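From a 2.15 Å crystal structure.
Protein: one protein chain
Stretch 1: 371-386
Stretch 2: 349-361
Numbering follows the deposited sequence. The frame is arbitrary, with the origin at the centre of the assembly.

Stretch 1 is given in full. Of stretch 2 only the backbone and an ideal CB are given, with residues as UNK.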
# COMPACT_ATOMS: atom_id res chain seq x y z
N GLN A 371 -39.54 -1.65 -25.93
CA GLN A 371 -39.69 -0.26 -25.53
C GLN A 371 -38.63 0.60 -26.20
O GLN A 371 -37.43 0.43 -25.94
CB GLN A 371 -39.62 -0.12 -24.01
CG GLN A 371 -39.54 1.32 -23.53
CD GLN A 371 -40.78 2.12 -23.87
OE1 GLN A 371 -41.87 1.85 -23.36
NE2 GLN A 371 -40.62 3.11 -24.74
N ALA A 372 -39.06 1.50 -27.07
CA ALA A 372 -38.14 2.38 -27.78
C ALA A 372 -37.51 3.39 -26.82
O ALA A 372 -38.17 3.88 -25.91
CB ALA A 372 -38.86 3.11 -28.90
N PRO A 373 -36.21 3.68 -27.02
CA PRO A 373 -35.53 4.70 -26.21
C PRO A 373 -36.21 6.06 -26.32
O PRO A 373 -36.61 6.44 -27.42
CB PRO A 373 -34.12 4.74 -26.81
CG PRO A 373 -33.94 3.39 -27.42
CD PRO A 373 -35.30 3.03 -27.96
N ALA A 374 -36.35 6.76 -25.21
CA ALA A 374 -37.08 8.02 -25.19
C ALA A 374 -36.24 9.16 -24.66
O ALA A 374 -35.55 9.02 -23.64
CB ALA A 374 -38.35 7.87 -24.37
N LEU A 375 -36.29 10.30 -25.35
CA LEU A 375 -35.60 11.50 -24.91
C LEU A 375 -36.59 12.57 -24.49
O LEU A 375 -37.35 13.09 -25.32
CB LEU A 375 -34.69 12.03 -26.02
CG LEU A 375 -34.07 13.40 -25.75
CD1 LEU A 375 -33.06 13.33 -24.61
CD2 LEU A 375 -33.43 13.96 -27.00
N LEU A 376 -36.60 12.90 -23.21
CA LEU A 376 -37.48 13.94 -22.69
C LEU A 376 -36.69 15.17 -22.27
O LEU A 376 -35.56 15.05 -21.77
CB LEU A 376 -38.32 13.42 -21.53
CG LEU A 376 -39.43 12.42 -21.89
CD1 LEU A 376 -38.90 11.00 -22.01
CD2 LEU A 376 -40.57 12.49 -20.89
N ARG A 377 -37.27 16.34 -22.46
CA ARG A 377 -36.57 17.60 -22.21
C ARG A 377 -37.29 18.46 -21.19
O ARG A 377 -38.46 18.23 -20.88
CB ARG A 377 -36.41 18.38 -23.52
CG ARG A 377 -37.72 18.65 -24.23
CD ARG A 377 -37.55 19.69 -25.32
NE ARG A 377 -37.05 20.95 -24.78
CZ ARG A 377 -36.36 21.84 -25.48
NH1 ARG A 377 -36.09 21.62 -26.76
NH2 ARG A 377 -35.95 22.96 -24.90
N ASP A 378 -36.58 19.46 -20.67
CA ASP A 378 -37.13 20.42 -19.71
C ASP A 378 -37.69 19.71 -18.48
O ASP A 378 -38.66 20.17 -17.88
CB ASP A 378 -38.21 21.27 -20.37
CG ASP A 378 -37.73 21.94 -21.64
OD1 ASP A 378 -36.60 22.47 -21.65
OD2 ASP A 378 -38.48 21.93 -22.64
N VAL A 379 -37.06 18.60 -18.12
CA VAL A 379 -37.50 17.80 -16.98
C VAL A 379 -37.23 18.54 -15.68
O VAL A 379 -36.08 18.88 -15.38
CB VAL A 379 -36.82 16.43 -16.97
CG1 VAL A 379 -37.30 15.61 -15.78
CG2 VAL A 379 -37.08 15.69 -18.28
N PRO A 380 -38.29 18.80 -14.89
CA PRO A 380 -38.11 19.40 -13.57
C PRO A 380 -37.24 18.52 -12.68
O PRO A 380 -37.46 17.31 -12.63
CB PRO A 380 -39.54 19.50 -13.02
CG PRO A 380 -40.42 19.46 -14.23
CD PRO A 380 -39.71 18.57 -15.21
N PRO A 381 -36.25 19.12 -12.00
CA PRO A 381 -35.33 18.36 -11.14
C PRO A 381 -36.05 17.57 -10.06
O PRO A 381 -35.62 16.47 -9.71
CB PRO A 381 -34.45 19.46 -10.53
CG PRO A 381 -34.55 20.61 -11.48
CD PRO A 381 -35.93 20.55 -12.04
N SER A 382 -37.14 18.13 -9.54
CA SER A 382 -37.87 17.52 -8.44
C SER A 382 -38.90 16.50 -8.93
O SER A 382 -39.53 15.82 -8.13
CB SER A 382 -38.56 18.60 -7.60
OG SER A 382 -39.49 19.33 -8.39
N HIS A 383 -39.07 16.41 -10.24
CA HIS A 383 -40.03 15.47 -10.81
C HIS A 383 -39.54 14.03 -10.64
O HIS A 383 -38.33 13.78 -10.62
CB HIS A 383 -40.29 15.78 -12.29
CG HIS A 383 -41.46 15.04 -12.86
ND1 HIS A 383 -41.36 13.79 -13.42
CD2 HIS A 383 -42.77 15.39 -12.95
CE1 HIS A 383 -42.55 13.39 -13.84
NE2 HIS A 383 -43.42 14.35 -13.56
N ARG A 384 -40.48 13.10 -10.51
CA ARG A 384 -40.16 11.69 -10.30
C ARG A 384 -39.28 11.12 -11.41
O ARG A 384 -38.46 10.23 -11.17
CB ARG A 384 -41.46 10.88 -10.18
CG ARG A 384 -41.26 9.37 -10.10
CD ARG A 384 -42.56 8.67 -9.73
NE ARG A 384 -42.37 7.23 -9.57
CZ ARG A 384 -42.59 6.33 -10.53
NH1 ARG A 384 -43.01 6.72 -11.72
NH2 ARG A 384 -42.39 5.04 -10.29
N LEU A 385 -39.44 11.65 -12.62
CA LEU A 385 -38.65 11.20 -13.76
C LEU A 385 -37.16 11.48 -13.55
O LEU A 385 -36.31 10.73 -14.03
CB LEU A 385 -39.13 11.88 -15.05
CG LEU A 385 -38.47 11.43 -16.35
CD1 LEU A 385 -38.77 9.97 -16.62
CD2 LEU A 385 -38.92 12.30 -17.52
N ALA A 386 -36.85 12.55 -12.83
CA ALA A 386 -35.47 12.96 -12.61
C ALA A 386 -34.96 12.57 -11.23
O ALA A 386 -33.82 12.86 -10.87
CB ALA A 386 -35.33 14.46 -12.82
N UNK A 349 -48.37 13.39 -18.92
CA UNK A 349 -49.53 14.00 -18.28
C UNK A 349 -49.14 15.31 -17.59
O UNK A 349 -49.93 16.25 -17.53
CB UNK A 349 -50.15 13.03 -17.27
N UNK A 350 -47.91 15.37 -17.09
CA UNK A 350 -47.42 16.55 -16.38
C UNK A 350 -46.84 17.58 -17.34
O UNK A 350 -46.32 18.61 -16.91
CB UNK A 350 -46.36 16.15 -15.35
N UNK A 351 -46.92 17.30 -18.64
CA UNK A 351 -46.48 18.25 -19.65
C UNK A 351 -45.00 18.24 -19.96
O UNK A 351 -44.46 19.23 -20.46
CB UNK A 351 -46.87 19.66 -19.21
N UNK A 352 -44.33 17.14 -19.66
CA UNK A 352 -42.92 17.00 -20.01
C UNK A 352 -42.81 16.56 -21.46
O UNK A 352 -43.23 15.46 -21.82
CB UNK A 352 -42.22 16.00 -19.09
N UNK A 353 -42.24 17.42 -22.32
CA UNK A 353 -42.15 17.14 -23.75
C UNK A 353 -41.19 15.99 -24.07
O UNK A 353 -40.07 15.96 -23.56
CB UNK A 353 -41.71 18.40 -24.49
N UNK A 354 -41.64 15.06 -24.90
CA UNK A 354 -40.76 14.02 -25.41
C UNK A 354 -40.11 14.51 -26.70
O UNK A 354 -40.75 14.55 -27.75
CB UNK A 354 -41.53 12.72 -25.64
N UNK A 355 -38.84 14.90 -26.60
CA UNK A 355 -38.12 15.48 -27.73
C UNK A 355 -38.01 14.50 -28.89
O UNK A 355 -38.16 14.89 -30.05
CB UNK A 355 -36.72 15.93 -27.29
N UNK A 356 -37.75 13.24 -28.57
CA UNK A 356 -37.60 12.21 -29.59
C UNK A 356 -37.69 10.82 -29.00
O UNK A 356 -37.58 10.63 -27.79
CB UNK A 356 -36.27 12.38 -30.32
N UNK A 357 -37.87 9.83 -29.87
CA UNK A 357 -37.86 8.44 -29.46
C UNK A 357 -37.50 7.54 -30.64
O UNK A 357 -37.70 7.91 -31.80
CB UNK A 357 -39.22 8.04 -28.88
N UNK A 358 -36.95 6.37 -30.35
CA UNK A 358 -36.65 5.40 -31.38
C UNK A 358 -37.92 4.72 -31.85
O UNK A 358 -39.02 5.10 -31.47
CB UNK A 358 -35.64 4.37 -30.87
N UNK A 359 -37.77 3.70 -32.70
CA UNK A 359 -38.93 2.95 -33.15
C UNK A 359 -38.64 1.46 -33.21
O UNK A 359 -37.59 1.04 -33.70
CB UNK A 359 -39.39 3.45 -34.52
N UNK A 360 -39.57 0.67 -32.70
CA UNK A 360 -39.49 -0.78 -32.78
C UNK A 360 -39.71 -1.19 -34.24
O UNK A 360 -40.63 -0.69 -34.89
CB UNK A 360 -40.51 -1.44 -31.86
N UNK A 361 -38.87 -2.08 -34.74
CA UNK A 361 -38.98 -2.54 -36.12
C UNK A 361 -40.29 -3.29 -36.31
O UNK A 361 -40.86 -3.82 -35.36
CB UNK A 361 -37.79 -3.43 -36.49

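Position 349 has nothing of stretch 1 within 5.5 Å of its ideal CB, so many side chains would suit. It is H349, and it makes no contact with stretch 1.

At position 350 CA-to-CB points toward stretch 1, and the ideal CB lies 3.9 Å from H383 NE2. H383 ND1 already accepts from L385 N (3.0 Å), which leaves NE2 as a donor. A short acceptor fits: Asp, Asn or perhaps Ser. The residue is D350; H383 NE2 donates to D350 OD2 at 2.8 Å, near the plane of the ring.

Position 351 has phi/psi of 84/22. A CB would be jammed against the preceding carbonyl O, which calls for glycine. It is G351, closing the helix in a Schellman motif.

At position 352 CA-to-CB points toward stretch 1, where L376, V379, P380, L385 and the H383 ring leave an apolar space. Ile, Leu, Val or Met is expected. It is I352. I352 CG2 packs on L376 CD2 (3.7 Å) and V379 CG2 (3.9 Å). I352 CD1 reaches P380 CD (3.8 Å) and sits over the H383 ring face, 3.6 Å from the centroid.

At position 353 CA-to-CB points sideways, with CB 4.0 Å from R377 CG. Phi of -68 allows Pro, and no acceptor of stretch 1 is within bonding distance of the N. Pro, Ala or a small polar residue would do. It is P353; R377 N donates to P353 O at 3.0 Å.

Position 354 shares a sheet face with A374 and L376. A flexible apolar chain could cover both. M354 does so: M354 CE lies 3.9 Å from A374 CB and 4.1 Å from L376 CD1.

Position 355 lies in the beta bulge, its CB 3.5 Å from L375 O. A small residue suits. A355 CB packs 3.9 Å from L375 CD2, and A355 N gives L375 O a weak bond (2.7 Å).

Position 356 pairs with L375, its CB 4.6 Å from L375 CB. Ala, Val or Ser would serve. It is A356; L375 N donates to A356 O (2.8 Å), and A356 N to L375 O (3.3 Å).

Position 357 pairs with A374. Its CB fits 3.4 Å from P373 O, and the end is free to leave stretch 1. Many side chains would suit, polar ones among them. H357 ND1 donates to the O of position 358 (2.6 Å).

At position 358 an ideal CB would be tight, 3.2 Å from P373 CD, favouring glycine. G358 N donates to P373 O (3.0 Å).

At 359, 360 and 361 the ideal CB has nothing of stretch 1 within 5.5 Å, so many side chains would suit each. CA-to-CB points away at 359, which is Q359. At 360 it points sideways; V360 CG2 comes 4.3 Å from A372 N. Position 361 is out of reach; it is V361.

Stretch 2 (349-361) HDGIPMAAHGQVV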
# COMPACT_ATOMS: atom_id res chain seq x y z
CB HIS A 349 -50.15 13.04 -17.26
CG HIS A 349 -51.39 13.56 -16.61
ND1 HIS A 349 -51.37 14.35 -15.48
CD2 HIS A 349 -52.70 13.41 -16.93
CE1 HIS A 349 -52.60 14.66 -15.13
NE2 HIS A 349 -53.43 14.10 -15.99
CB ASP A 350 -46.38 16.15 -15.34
CG ASP A 350 -46.94 15.23 -14.27
OD1 ASP A 350 -48.16 15.32 -13.99
OD2 ASP A 350 -46.18 14.41 -13.72
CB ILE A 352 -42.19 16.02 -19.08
CG1 ILE A 352 -42.31 16.47 -17.63
CG2 ILE A 352 -40.74 15.89 -19.49
CD1 ILE A 352 -41.62 15.55 -16.64
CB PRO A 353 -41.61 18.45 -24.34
CG PRO A 353 -41.78 19.48 -23.26
CD PRO A 353 -41.66 18.73 -21.98
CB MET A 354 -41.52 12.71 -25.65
CG MET A 354 -40.66 11.59 -26.22
SD MET A 354 -41.55 10.03 -26.36
CE MET A 354 -41.79 9.62 -24.63
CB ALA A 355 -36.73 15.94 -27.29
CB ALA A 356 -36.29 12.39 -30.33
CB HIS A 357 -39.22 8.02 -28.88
CG HIS A 357 -40.34 8.05 -29.87
ND1 HIS A 357 -40.54 7.05 -30.79
CD2 HIS A 357 -41.32 8.96 -30.07
CE1 HIS A 357 -41.60 7.34 -31.53
NE2 HIS A 357 -42.09 8.50 -31.11
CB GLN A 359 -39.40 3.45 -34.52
CG GLN A 359 -40.72 2.84 -34.97
CD GLN A 359 -41.48 3.73 -35.94
OE1 GLN A 359 -40.90 4.61 -36.58
NE2 GLN A 359 -42.79 3.52 -36.04
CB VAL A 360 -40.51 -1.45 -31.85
CG1 VAL A 360 -40.38 -2.96 -31.92
CG2 VAL A 360 -40.31 -0.96 -30.42
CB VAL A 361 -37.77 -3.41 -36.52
CG1 VAL A 361 -36.49 -2.58 -36.48
CG2 VAL A 361 -37.66 -4.62 -35.62
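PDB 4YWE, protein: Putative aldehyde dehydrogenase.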